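Long-range contacts in polyphosphate kinase (Porphyromonas gingivalis, PDB 2O8R), which probably catalyses the reversible transfer of the terminal phosphate of ATP to a growing polyphosphate chain, with magnesium as cofactor: residues Tyr230-Ser235 with Thr267-Asp272; Pro324-His329 with Tyr351-Tyr356; Glu372-Gln377 with Leu444-Thr449; Gly537-Lys542 with Val563-Ile568. The protein carries 3 engineered substitutions. One frame throughout, in Å; residues are numbered along the deposited sequence.

Contacts 1, 3 and 4 are buried strand pairings in three sheets, whereas contact 2 is partly buried and joins two loops that lead into helices through a single backbone bridge. Contact 1 lies in the middle domain, on the other side of the chain's centre from the rest; its centre is about 50 Å from that of contact 3. Contacts 2 and 3 are nearer neighbours, their centres about 22 Å apart, and helix 355-365 leads to strand 370-377 of contact 3. Pairing is antiparallel in contacts 1 and 3 and parallel in contact 4. Charged groups converge on one carboxylate in contact 1 and pair within a strand in contact 3; in contact 4 a tyrosine hydroxyl bonds a carboxylate.

Contact 1 of 4, residues Tyr230-Ser235 with Thr267-Asp272; sequences YSIKVS and TRFMYD
R268 and S235 meet through side chain as well as backbone: R268 NE donates to S235 OG at 3.2 Å, with the hydroxyl 29° out of the guanidinium plane. K233 reaches the same guanidinium with its aliphatic end, CE lying 3.5 Å from R268 NH2. Its ammonium stops short, K233 NZ being 4.1 Å from R268 NH2, so two like charges lie close without touching. Farther along this face the selenium of selenomethionine M270, SE, packs against K233 CD. On the other face apolar groups meet: CG2 of I232 touches F269 CZ, at 3.9 Å, and Y271 CB, at 3.7 Å, while V234 CB borders F269 CD1. F269 CG, anti to its backbone N (chi1 -176°), is set toward strand 230-235.

Antiparallel pairing sets these neighbours. K233 and M270 exchange hydrogen bonds in both directions, the shorter from M270 N to K233 O at 2.7 Å, as do S235 and R268. Where the second strand begins, T267 and R268 both face S235, a classic beta bulge.

Farther out, E50 ties the polar side chains together: its OE1 forms salt bridges with K233 and R268, and its OE2 bonds S235 OG. Y53 adds a cation-pi contact to R268. A carboxylate so shared would offset the repulsion between the two cations, and it links the middle-domain sheet to helix 35-63 of the N-terminal domain, which carries N48, predicted to bind ATP.

Contact 2 of 4, residues Pro324-His329 with Tyr351-Tyr356; sequences PLLSKH and YYTYDY
L325 and Y352 form a single backbone bridge, their CA atoms 4.4 Å apart. L325 gives its N-H to Y351 O at 2.7 Å, in the carbonyl plane, and its own O receives T353 N at 3.3 Å. Bonds to residues on either side of Y352 thus hold L325, and P324 CB packs on the backbone that joins Y352 to T353. Both chains then go on into helices.

Y352 CG stands beside its backbone N, anti to the carbonyl carbon (chi1 -74°). L325 CB lies over one face of the ring, 4.1 Å above the plane and offset toward the rim, while CE1 of the ring is near L326 O. Segment 351-356 lies in the first C-terminal domain, of the PLD clan. Helix 678-691 covers L325, Y351 and Y352, and its E690 takes a hydrogen bond with Y352 OH and, through its other oxygen, one with K328 N.

S327 is the N-cap of helix 328-331, its OG bonded to L330 N. S327 N donates to Y356 OH at 3.0 Å, at the edge of the ring and near its plane. Y356 is in helix 355-365, so this bond connects the starts of two helices. The same phenol oxygen is hydrogen-bonded to E331 OE2. L326 crosses Y356 at about a right angle, its CB 3.4 Å from Y356 OH, and its CD2 branch reaches T353 OG1.

Contact 3 of 4, residues Glu372-Gln377 with Leu444-Thr449; sequences EIRLTQ and LILYHT
E372 pairs with L446 and R374 with L444 as antiparallel hydrogen-bonded pairs, flanking the non-hydrogen-bonded pair of I373 with I445; the strand axes run 164° apart. The straightest of the backbone bonds is L446 N to E372 O, at 2.8 Å, while its return bond, E372 N to L446 O, is weak. R374 N reaches L444 O at 2.9 Å.

E372 lies alongside L446, pointing the same way. Its CG is placed between the backbone N and the carbonyl carbon (chi1 66°), where it meets L446 CD1 at 3.5 Å. R374 runs beside L444 in the same manner, its CD 4.0 Å from L444 CD2. L444 and L446 also pack on helix 484-497, whereas I373 and I445, on the other face, meet helix 355-365. This places the pairing within the mixed sheet of the first C-terminal domain, of the PLD clan.

The charged ends turn to each other within one strand: R374 NH1 forms a salt bridge with E372 OE2 at 3.1 Å, coming from 37° above the carboxylate plane. Across the strands the side-chain contact is largely aliphatic, but the carboxylate also borders a leucine methyl, E372 OE1 lying 3.3 Å from L446 CD1; the salt bridge would partly offset the two charges.

Contact 4 of 4, residues Gly537-Lys542 with Val563-Ile568; sequences GYMLLK and VEIDLI
Y538 has CG anti to its backbone N (chi1 -175°), and its ring extends past E564 to D566, two residues along the partner strand. There Y538 OH donates to D566 OD2 at 2.8 Å, using the anti lone pair of that oxygen. Ring and carboxylate planes are 81° apart, and OD2 lies at the ring edge, close to its plane. R586 forms a salt bridge with the same oxygen, so D566 OD2 is gripped twice. L540 adds an apolar neighbour, its CD1 3.7 Å from D566 CB.

On the opposite face the selenomethionine M539 bends at chi3 (-78°), which places CE 3.4 Å from I565 CD1. L541 and L567 lie side by side, CD1 of L541 meeting CD2 of L567 at 3.7 Å. Back on the face of Y538, K542 NZ gives a hydrogen bond to a water at 2.8 Å, which donates to I568 O. The same ammonium is also held by E596 and Q649, near R570 and H597, both predicted to bind ATP.

The backbone bonds step between strands: M539 N to E564 O at 3.0 Å, D566 N to M539 O, L541 N to D566 O at 2.9 Å, and I568 N to L541 O at 2.8 Å. Each of M539 and L541 therefore bonds the residues before and after its own partner, the signature of parallel pairing. Helix 549-560 connects the strands and packs on M539 and L541, while L650 of helix 636-651 touches Y538, L540, D566 and I568: a beta-alpha-beta crossover inside the second PLD-clan domain, its sheet covered by helices on both faces.

Contact 1 of 4, residues Tyr230-Ser235 with Thr267-Asp272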
# COMPACT_ATOMS: atom_id res chain seq x y z
N TYR A 230 6.13 -11.84 29.81
CA TYR A 230 7.42 -11.62 29.17
C TYR A 230 7.22 -11.51 27.66
O TYR A 230 6.45 -12.28 27.07
CB TYR A 230 8.37 -12.78 29.46
CG TYR A 230 8.23 -13.39 30.84
CD1 TYR A 230 9.07 -12.99 31.88
CD2 TYR A 230 7.27 -14.37 31.11
CE1 TYR A 230 8.96 -13.55 33.14
CE2 TYR A 230 7.14 -14.92 32.37
CZ TYR A 230 8.00 -14.52 33.38
OH TYR A 230 7.88 -15.07 34.63
N SER A 231 7.90 -10.54 27.06
CA SER A 231 7.79 -10.31 25.62
C SER A 231 8.65 -11.34 24.93
O SER A 231 9.78 -11.61 25.34
CB SER A 231 8.28 -8.91 25.23
OG SER A 231 7.55 -7.91 25.91
N ILE A 232 8.09 -11.93 23.88
CA ILE A 232 8.83 -12.85 23.05
C ILE A 232 8.72 -12.46 21.58
O ILE A 232 7.82 -11.71 21.19
CB ILE A 232 8.36 -14.31 23.24
CG1 ILE A 232 6.85 -14.42 23.03
CG2 ILE A 232 8.80 -14.83 24.60
CD1 ILE A 232 6.35 -15.84 22.90
N LYS A 233 9.63 -12.99 20.78
CA LYS A 233 9.71 -12.75 19.35
C LYS A 233 10.42 -13.94 18.72
O LYS A 233 11.41 -14.44 19.25
CB LYS A 233 10.50 -11.47 19.09
CG LYS A 233 10.94 -11.22 17.66
CD LYS A 233 11.82 -9.97 17.59
CE LYS A 233 12.64 -9.91 16.32
NZ LYS A 233 11.81 -9.60 15.13
N VAL A 234 9.90 -14.42 17.59
CA VAL A 234 10.59 -15.47 16.85
C VAL A 234 10.85 -14.97 15.44
O VAL A 234 9.98 -14.37 14.84
CB VAL A 234 9.78 -16.81 16.86
CG1 VAL A 234 8.33 -16.59 16.52
CG2 VAL A 234 10.39 -17.84 15.94
N SER A 235 12.07 -15.17 14.95
CA SER A 235 12.34 -15.01 13.51
C SER A 235 12.35 -16.41 12.93
O SER A 235 12.92 -17.32 13.54
CB SER A 235 13.69 -14.35 13.25
OG SER A 235 13.90 -13.21 14.06
N THR A 267 14.88 -19.46 13.09
CA THR A 267 16.30 -19.08 13.14
C THR A 267 16.66 -18.42 14.47
O THR A 267 17.79 -18.51 14.95
CB THR A 267 16.69 -18.06 12.04
OG1 THR A 267 16.35 -16.75 12.48
CG2 THR A 267 15.99 -18.36 10.73
N ARG A 268 15.67 -17.74 15.04
CA ARG A 268 15.85 -17.01 16.27
C ARG A 268 14.61 -17.18 17.14
O ARG A 268 13.49 -17.24 16.63
CB ARG A 268 16.08 -15.53 15.94
CG ARG A 268 16.54 -14.66 17.08
CD ARG A 268 17.24 -13.40 16.58
NE ARG A 268 16.33 -12.45 15.95
CZ ARG A 268 16.70 -11.25 15.50
NH1 ARG A 268 17.96 -10.87 15.60
NH2 ARG A 268 15.82 -10.44 14.95
N PHE A 269 14.82 -17.30 18.45
CA PHE A 269 13.74 -17.11 19.41
C PHE A 269 14.23 -16.22 20.54
O PHE A 269 15.02 -16.64 21.38
CB PHE A 269 13.20 -18.44 19.95
CG PHE A 269 12.02 -18.28 20.88
CD1 PHE A 269 10.73 -18.27 20.37
CD2 PHE A 269 12.20 -18.12 22.25
CE1 PHE A 269 9.64 -18.11 21.22
CE2 PHE A 269 11.13 -17.96 23.10
CZ PHE A 269 9.84 -17.95 22.58
N MSE A 270 13.75 -14.99 20.57
CA MSE A 270 14.29 -13.96 21.42
C MSE A 270 13.28 -13.62 22.51
O MSE A 270 12.08 -13.55 22.23
CB MSE A 270 14.60 -12.74 20.56
CG MSE A 270 15.22 -11.56 21.24
SE MSE A 270 15.14 -10.13 19.93
CE MSE A 270 15.67 -8.58 21.00
N TYR A 271 13.75 -13.43 23.73
CA TYR A 271 12.84 -13.19 24.85
C TYR A 271 13.48 -12.34 25.93
O TYR A 271 14.70 -12.32 26.07
CB TYR A 271 12.36 -14.51 25.45
CG TYR A 271 13.46 -15.38 25.99
CD1 TYR A 271 13.83 -15.33 27.33
CD2 TYR A 271 14.14 -16.27 25.16
CE1 TYR A 271 14.85 -16.12 27.82
CE2 TYR A 271 15.16 -17.07 25.64
CZ TYR A 271 15.51 -16.99 26.98
OH TYR A 271 16.52 -17.79 27.47
N ASP A 272 12.63 -11.66 26.69
CA ASP A 272 13.03 -10.83 27.81
C ASP A 272 13.72 -11.69 28.87
O ASP A 272 13.12 -12.59 29.44
CB ASP A 272 11.80 -10.10 28.35
CG ASP A 272 11.88 -9.79 29.83
OD1 ASP A 272 12.92 -9.28 30.31
OD2 ASP A 272 10.86 -10.03 30.52

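Contact 2 of 4, residues Pro324-His329 with Tyr351-Tyr356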
# COMPACT_ATOMS: atom_id res chain seq x y z
N PRO A 324 17.16 19.76 -2.84
CA PRO A 324 17.88 19.16 -3.96
C PRO A 324 18.12 20.12 -5.12
O PRO A 324 17.18 20.74 -5.62
CB PRO A 324 16.98 18.01 -4.39
CG PRO A 324 16.12 17.73 -3.21
CD PRO A 324 15.89 19.06 -2.58
N LEU A 325 19.38 20.21 -5.50
CA LEU A 325 19.87 21.04 -6.59
C LEU A 325 19.35 20.66 -7.96
O LEU A 325 18.97 19.52 -8.20
CB LEU A 325 21.39 20.94 -6.64
CG LEU A 325 22.12 21.27 -5.35
CD1 LEU A 325 23.56 20.83 -5.42
CD2 LEU A 325 21.98 22.74 -5.02
N LEU A 326 19.38 21.63 -8.87
CA LEU A 326 19.15 21.35 -10.27
C LEU A 326 20.44 21.63 -11.02
O LEU A 326 21.37 22.23 -10.47
CB LEU A 326 18.04 22.23 -10.82
CG LEU A 326 16.77 22.31 -9.98
CD1 LEU A 326 15.77 23.26 -10.62
CD2 LEU A 326 16.16 20.92 -9.84
N SER A 327 20.49 21.17 -12.26
CA SER A 327 21.53 21.59 -13.18
C SER A 327 20.99 22.79 -13.96
O SER A 327 20.03 22.65 -14.72
CB SER A 327 21.86 20.43 -14.12
OG SER A 327 22.46 20.87 -15.33
N LYS A 328 21.60 23.97 -13.74
CA LYS A 328 21.22 25.20 -14.45
C LYS A 328 21.36 25.02 -15.96
O LYS A 328 20.47 25.38 -16.72
CB LYS A 328 22.05 26.42 -14.01
CG LYS A 328 22.33 26.57 -12.51
CD LYS A 328 21.07 26.78 -11.67
CE LYS A 328 20.93 28.22 -11.20
NZ LYS A 328 21.58 28.46 -9.88
N HIS A 329 22.48 24.42 -16.35
CA HIS A 329 22.81 24.16 -17.75
C HIS A 329 21.70 23.38 -18.44
O HIS A 329 21.13 23.84 -19.43
CB HIS A 329 24.09 23.36 -17.82
CG HIS A 329 25.02 23.81 -18.89
ND1 HIS A 329 26.06 24.68 -18.65
CD2 HIS A 329 25.05 23.53 -20.21
CE1 HIS A 329 26.70 24.91 -19.78
NE2 HIS A 329 26.11 24.22 -20.75
N TYR A 351 21.52 14.94 -3.49
CA TYR A 351 22.04 16.28 -3.79
C TYR A 351 21.35 16.96 -4.97
O TYR A 351 21.01 18.14 -4.89
CB TYR A 351 23.56 16.21 -4.06
CG TYR A 351 24.36 15.38 -3.06
CD1 TYR A 351 24.45 15.75 -1.73
CD2 TYR A 351 25.04 14.23 -3.46
CE1 TYR A 351 25.16 15.00 -0.81
CE2 TYR A 351 25.74 13.46 -2.54
CZ TYR A 351 25.82 13.87 -1.21
OH TYR A 351 26.53 13.14 -0.28
N TYR A 352 21.13 16.22 -6.05
CA TYR A 352 20.30 16.67 -7.15
C TYR A 352 18.96 15.96 -7.04
O TYR A 352 18.86 14.97 -6.31
CB TYR A 352 20.93 16.30 -8.48
CG TYR A 352 22.13 17.14 -8.87
CD1 TYR A 352 21.99 18.24 -9.70
CD2 TYR A 352 23.40 16.82 -8.41
CE1 TYR A 352 23.06 19.00 -10.07
CE2 TYR A 352 24.50 17.59 -8.77
CZ TYR A 352 24.32 18.68 -9.60
OH TYR A 352 25.41 19.45 -9.97
N THR A 353 17.94 16.46 -7.75
CA THR A 353 16.63 15.80 -7.79
C THR A 353 16.69 14.45 -8.46
O THR A 353 17.65 14.13 -9.16
CB THR A 353 15.54 16.58 -8.59
OG1 THR A 353 16.15 17.53 -9.48
CG2 THR A 353 14.54 17.28 -7.65
N TYR A 354 15.64 13.69 -8.26
CA TYR A 354 15.42 12.45 -8.97
C TYR A 354 14.66 12.72 -10.27
O TYR A 354 14.55 11.85 -11.14
CB TYR A 354 14.60 11.51 -8.08
CG TYR A 354 15.42 10.78 -7.04
CD1 TYR A 354 15.72 11.37 -5.82
CD2 TYR A 354 15.87 9.48 -7.27
CE1 TYR A 354 16.46 10.70 -4.85
CE2 TYR A 354 16.61 8.80 -6.31
CZ TYR A 354 16.90 9.41 -5.10
OH TYR A 354 17.63 8.72 -4.15
N ASP A 355 14.17 13.95 -10.41
CA ASP A 355 13.19 14.30 -11.43
C ASP A 355 13.62 14.20 -12.89
O ASP A 355 12.78 14.12 -13.78
CB ASP A 355 12.64 15.69 -11.15
CG ASP A 355 11.92 15.76 -9.84
OD1 ASP A 355 11.56 14.69 -9.30
OD2 ASP A 355 11.70 16.88 -9.34
N TYR A 356 14.92 14.19 -13.15
CA TYR A 356 15.37 14.22 -14.52
C TYR A 356 15.05 12.97 -15.31
O TYR A 356 14.76 13.06 -16.50
CB TYR A 356 16.86 14.56 -14.60
CG TYR A 356 17.17 16.01 -14.29
CD1 TYR A 356 17.96 16.35 -13.21
CD2 TYR A 356 16.63 17.04 -15.08
CE1 TYR A 356 18.24 17.68 -12.92
CE2 TYR A 356 16.89 18.38 -14.79
CZ TYR A 356 17.70 18.69 -13.71
OH TYR A 356 17.98 20.01 -13.40

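Contact 3 of 4, residues Glu372-Gln377 with Leu444-Thr449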
# COMPACT_ATOMS: atom_id res chain seq x y z
N GLU A 372 11.73 4.17 -29.79
CA GLU A 372 11.55 3.31 -28.63
C GLU A 372 12.23 3.70 -27.32
O GLU A 372 13.21 4.44 -27.30
CB GLU A 372 11.82 1.84 -28.98
CG GLU A 372 13.21 1.47 -29.36
CD GLU A 372 13.41 -0.04 -29.40
OE1 GLU A 372 14.33 -0.51 -30.10
OE2 GLU A 372 12.64 -0.77 -28.74
N ILE A 373 11.66 3.21 -26.22
CA ILE A 373 12.19 3.38 -24.88
C ILE A 373 12.34 2.01 -24.25
O ILE A 373 11.44 1.17 -24.33
CB ILE A 373 11.26 4.20 -24.01
CG1 ILE A 373 10.92 5.53 -24.69
CG2 ILE A 373 11.87 4.43 -22.65
CD1 ILE A 373 9.83 6.32 -23.98
N ARG A 374 13.50 1.76 -23.65
CA ARG A 374 13.80 0.47 -23.04
C ARG A 374 14.50 0.72 -21.72
O ARG A 374 15.44 1.51 -21.66
CB ARG A 374 14.70 -0.34 -23.96
CG ARG A 374 14.17 -0.45 -25.37
CD ARG A 374 15.23 -0.90 -26.35
NE ARG A 374 15.58 -2.31 -26.23
CZ ARG A 374 14.77 -3.32 -26.52
NH1 ARG A 374 13.52 -3.10 -26.92
NH2 ARG A 374 15.21 -4.57 -26.39
N LEU A 375 14.02 0.06 -20.67
CA LEU A 375 14.68 0.19 -19.36
C LEU A 375 14.64 -1.06 -18.46
O LEU A 375 13.85 -1.99 -18.64
CB LEU A 375 14.18 1.43 -18.61
CG LEU A 375 13.11 1.27 -17.53
CD1 LEU A 375 13.06 2.52 -16.66
CD2 LEU A 375 11.78 1.02 -18.18
N THR A 376 15.52 -1.05 -17.47
CA THR A 376 15.53 -2.11 -16.50
C THR A 376 14.78 -1.63 -15.26
O THR A 376 14.67 -0.43 -15.05
CB THR A 376 16.97 -2.55 -16.19
OG1 THR A 376 17.75 -1.40 -15.85
CG2 THR A 376 17.59 -3.21 -17.40
N GLN A 377 14.24 -2.56 -14.48
CA GLN A 377 13.50 -2.27 -13.25
C GLN A 377 13.64 -3.45 -12.29
O GLN A 377 13.52 -4.60 -12.71
CB GLN A 377 12.01 -2.07 -13.57
CG GLN A 377 11.55 -0.63 -13.70
CD GLN A 377 10.82 -0.12 -12.46
OE1 GLN A 377 10.17 0.93 -12.50
NE2 GLN A 377 10.92 -0.86 -11.36
N LEU A 444 17.08 3.57 -21.98
CA LEU A 444 17.50 3.82 -23.35
C LEU A 444 16.40 4.46 -24.15
O LEU A 444 15.32 3.89 -24.28
CB LEU A 444 17.89 2.52 -24.04
CG LEU A 444 18.38 2.65 -25.48
CD1 LEU A 444 19.69 3.43 -25.57
CD2 LEU A 444 18.53 1.28 -26.08
N ILE A 445 16.68 5.63 -24.70
CA ILE A 445 15.74 6.30 -25.60
C ILE A 445 16.34 6.30 -27.00
O ILE A 445 17.43 6.82 -27.20
CB ILE A 445 15.45 7.73 -25.15
CG1 ILE A 445 14.79 7.73 -23.78
CG2 ILE A 445 14.51 8.39 -26.11
CD1 ILE A 445 15.06 8.98 -23.02
N LEU A 446 15.62 5.71 -27.97
CA LEU A 446 16.12 5.62 -29.34
C LEU A 446 15.35 6.52 -30.32
O LEU A 446 14.11 6.58 -30.32
CB LEU A 446 16.13 4.17 -29.83
CG LEU A 446 17.04 3.15 -29.14
CD1 LEU A 446 16.71 1.75 -29.62
CD2 LEU A 446 18.54 3.44 -29.32
N TYR A 447 16.11 7.22 -31.15
CA TYR A 447 15.53 8.07 -32.17
C TYR A 447 15.26 7.28 -33.44
O TYR A 447 15.91 6.26 -33.67
CB TYR A 447 16.49 9.21 -32.49
CG TYR A 447 16.61 10.23 -31.39
CD1 TYR A 447 15.48 10.81 -30.82
CD2 TYR A 447 17.85 10.63 -30.94
CE1 TYR A 447 15.60 11.75 -29.81
CE2 TYR A 447 17.99 11.58 -29.93
CZ TYR A 447 16.86 12.13 -29.37
OH TYR A 447 17.02 13.07 -28.37
N HIS A 448 14.30 7.74 -34.24
CA HIS A 448 14.11 7.23 -35.59
C HIS A 448 15.36 7.56 -36.40
O HIS A 448 15.83 8.70 -36.40
CB HIS A 448 12.90 7.86 -36.26
CG HIS A 448 11.58 7.34 -35.77
ND1 HIS A 448 10.65 8.14 -35.15
CD2 HIS A 448 11.03 6.10 -35.83
CE1 HIS A 448 9.58 7.42 -34.84
NE2 HIS A 448 9.79 6.18 -35.24
N THR A 449 15.92 6.54 -37.05
CA THR A 449 17.11 6.69 -37.88
C THR A 449 16.90 5.85 -39.13
O THR A 449 16.20 4.84 -39.07
CB THR A 449 18.37 6.17 -37.15
OG1 THR A 449 18.14 4.84 -36.66
CG2 THR A 449 18.74 7.09 -35.98

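Contact 4 of 4, residues Gly537-Lys542 with Val563-Ile568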
# COMPACT_ATOMS: atom_id res chain seq x y z
N GLY A 537 51.34 4.24 -9.21
CA GLY A 537 50.26 3.25 -9.35
C GLY A 537 49.18 3.48 -8.31
O GLY A 537 49.36 3.20 -7.12
N TYR A 538 48.03 3.98 -8.76
CA TYR A 538 46.96 4.33 -7.83
C TYR A 538 45.58 3.84 -8.27
O TYR A 538 45.28 3.79 -9.48
CB TYR A 538 46.94 5.84 -7.60
CG TYR A 538 45.94 6.27 -6.57
CD1 TYR A 538 46.13 5.93 -5.22
CD2 TYR A 538 44.80 6.99 -6.92
CE1 TYR A 538 45.22 6.31 -4.26
CE2 TYR A 538 43.88 7.38 -5.97
CZ TYR A 538 44.09 7.03 -4.64
OH TYR A 538 43.18 7.42 -3.69
N MSE A 539 44.75 3.48 -7.29
CA MSE A 539 43.36 3.07 -7.53
C MSE A 539 42.47 3.66 -6.47
O MSE A 539 42.82 3.67 -5.28
CB MSE A 539 43.22 1.55 -7.50
CG MSE A 539 43.85 0.88 -8.69
SE MSE A 539 43.49 -1.02 -8.82
CE MSE A 539 44.71 -1.71 -7.51
N LEU A 540 41.32 4.15 -6.90
CA LEU A 540 40.31 4.64 -5.97
C LEU A 540 39.03 3.90 -6.28
O LEU A 540 38.46 4.06 -7.35
CB LEU A 540 40.15 6.15 -6.10
CG LEU A 540 39.27 6.95 -5.13
CD1 LEU A 540 39.10 6.31 -3.76
CD2 LEU A 540 39.82 8.35 -4.98
N LEU A 541 38.60 3.07 -5.33
CA LEU A 541 37.51 2.13 -5.57
C LEU A 541 36.42 2.23 -4.49
O LEU A 541 36.70 2.05 -3.30
CB LEU A 541 38.06 0.72 -5.57
CG LEU A 541 39.10 0.25 -6.58
CD1 LEU A 541 39.50 -1.15 -6.16
CD2 LEU A 541 38.53 0.26 -7.99
N LYS A 542 35.19 2.52 -4.90
CA LYS A 542 34.08 2.64 -3.96
C LYS A 542 32.95 1.69 -4.30
O LYS A 542 32.46 1.69 -5.42
CB LYS A 542 33.53 4.05 -3.95
CG LYS A 542 32.28 4.22 -3.11
CD LYS A 542 31.75 5.65 -3.20
CE LYS A 542 30.51 5.80 -2.40
NZ LYS A 542 30.92 5.89 -1.00
N VAL A 563 51.48 -0.92 -5.92
CA VAL A 563 50.27 -0.14 -6.26
C VAL A 563 49.52 0.28 -4.98
O VAL A 563 49.20 -0.56 -4.14
CB VAL A 563 49.31 -0.89 -7.23
CG1 VAL A 563 48.15 0.01 -7.65
CG2 VAL A 563 50.05 -1.43 -8.47
N GLU A 564 49.26 1.58 -4.84
CA GLU A 564 48.50 2.13 -3.71
C GLU A 564 46.99 2.09 -3.96
O GLU A 564 46.50 2.46 -5.04
CB GLU A 564 48.89 3.58 -3.48
CG GLU A 564 50.23 3.80 -2.86
CD GLU A 564 50.37 5.21 -2.31
OE1 GLU A 564 49.49 6.06 -2.60
OE2 GLU A 564 51.36 5.46 -1.59
N ILE A 565 46.24 1.65 -2.94
CA ILE A 565 44.80 1.46 -3.09
C ILE A 565 43.95 2.11 -1.97
O ILE A 565 44.14 1.82 -0.78
CB ILE A 565 44.43 -0.04 -3.21
CG1 ILE A 565 45.41 -0.79 -4.14
CG2 ILE A 565 43.00 -0.20 -3.70
CD1 ILE A 565 45.21 -2.29 -4.18
N ASP A 566 43.02 2.97 -2.36
CA ASP A 566 41.96 3.43 -1.47
C ASP A 566 40.64 2.74 -1.77
O ASP A 566 40.07 2.89 -2.86
CB ASP A 566 41.78 4.94 -1.60
CG ASP A 566 42.54 5.71 -0.56
OD1 ASP A 566 42.42 5.40 0.64
OD2 ASP A 566 43.25 6.65 -0.96
N LEU A 567 40.15 1.98 -0.79
CA LEU A 567 38.86 1.33 -0.87
C LEU A 567 37.88 2.07 0.01
O LEU A 567 38.16 2.31 1.18
CB LEU A 567 38.94 -0.10 -0.35
CG LEU A 567 39.60 -1.13 -1.27
CD1 LEU A 567 39.80 -2.44 -0.52
CD2 LEU A 567 38.76 -1.36 -2.50
N ILE A 568 36.74 2.44 -0.56
CA ILE A 568 35.62 2.98 0.22
C ILE A 568 34.47 1.97 0.13
O ILE A 568 33.71 1.95 -0.85
CB ILE A 568 35.23 4.39 -0.27
CG1 ILE A 568 36.45 5.32 -0.23
CG2 ILE A 568 34.12 4.96 0.58
CD1 ILE A 568 36.17 6.73 -0.76
O HOH W 1 31.24 3.17 -0.37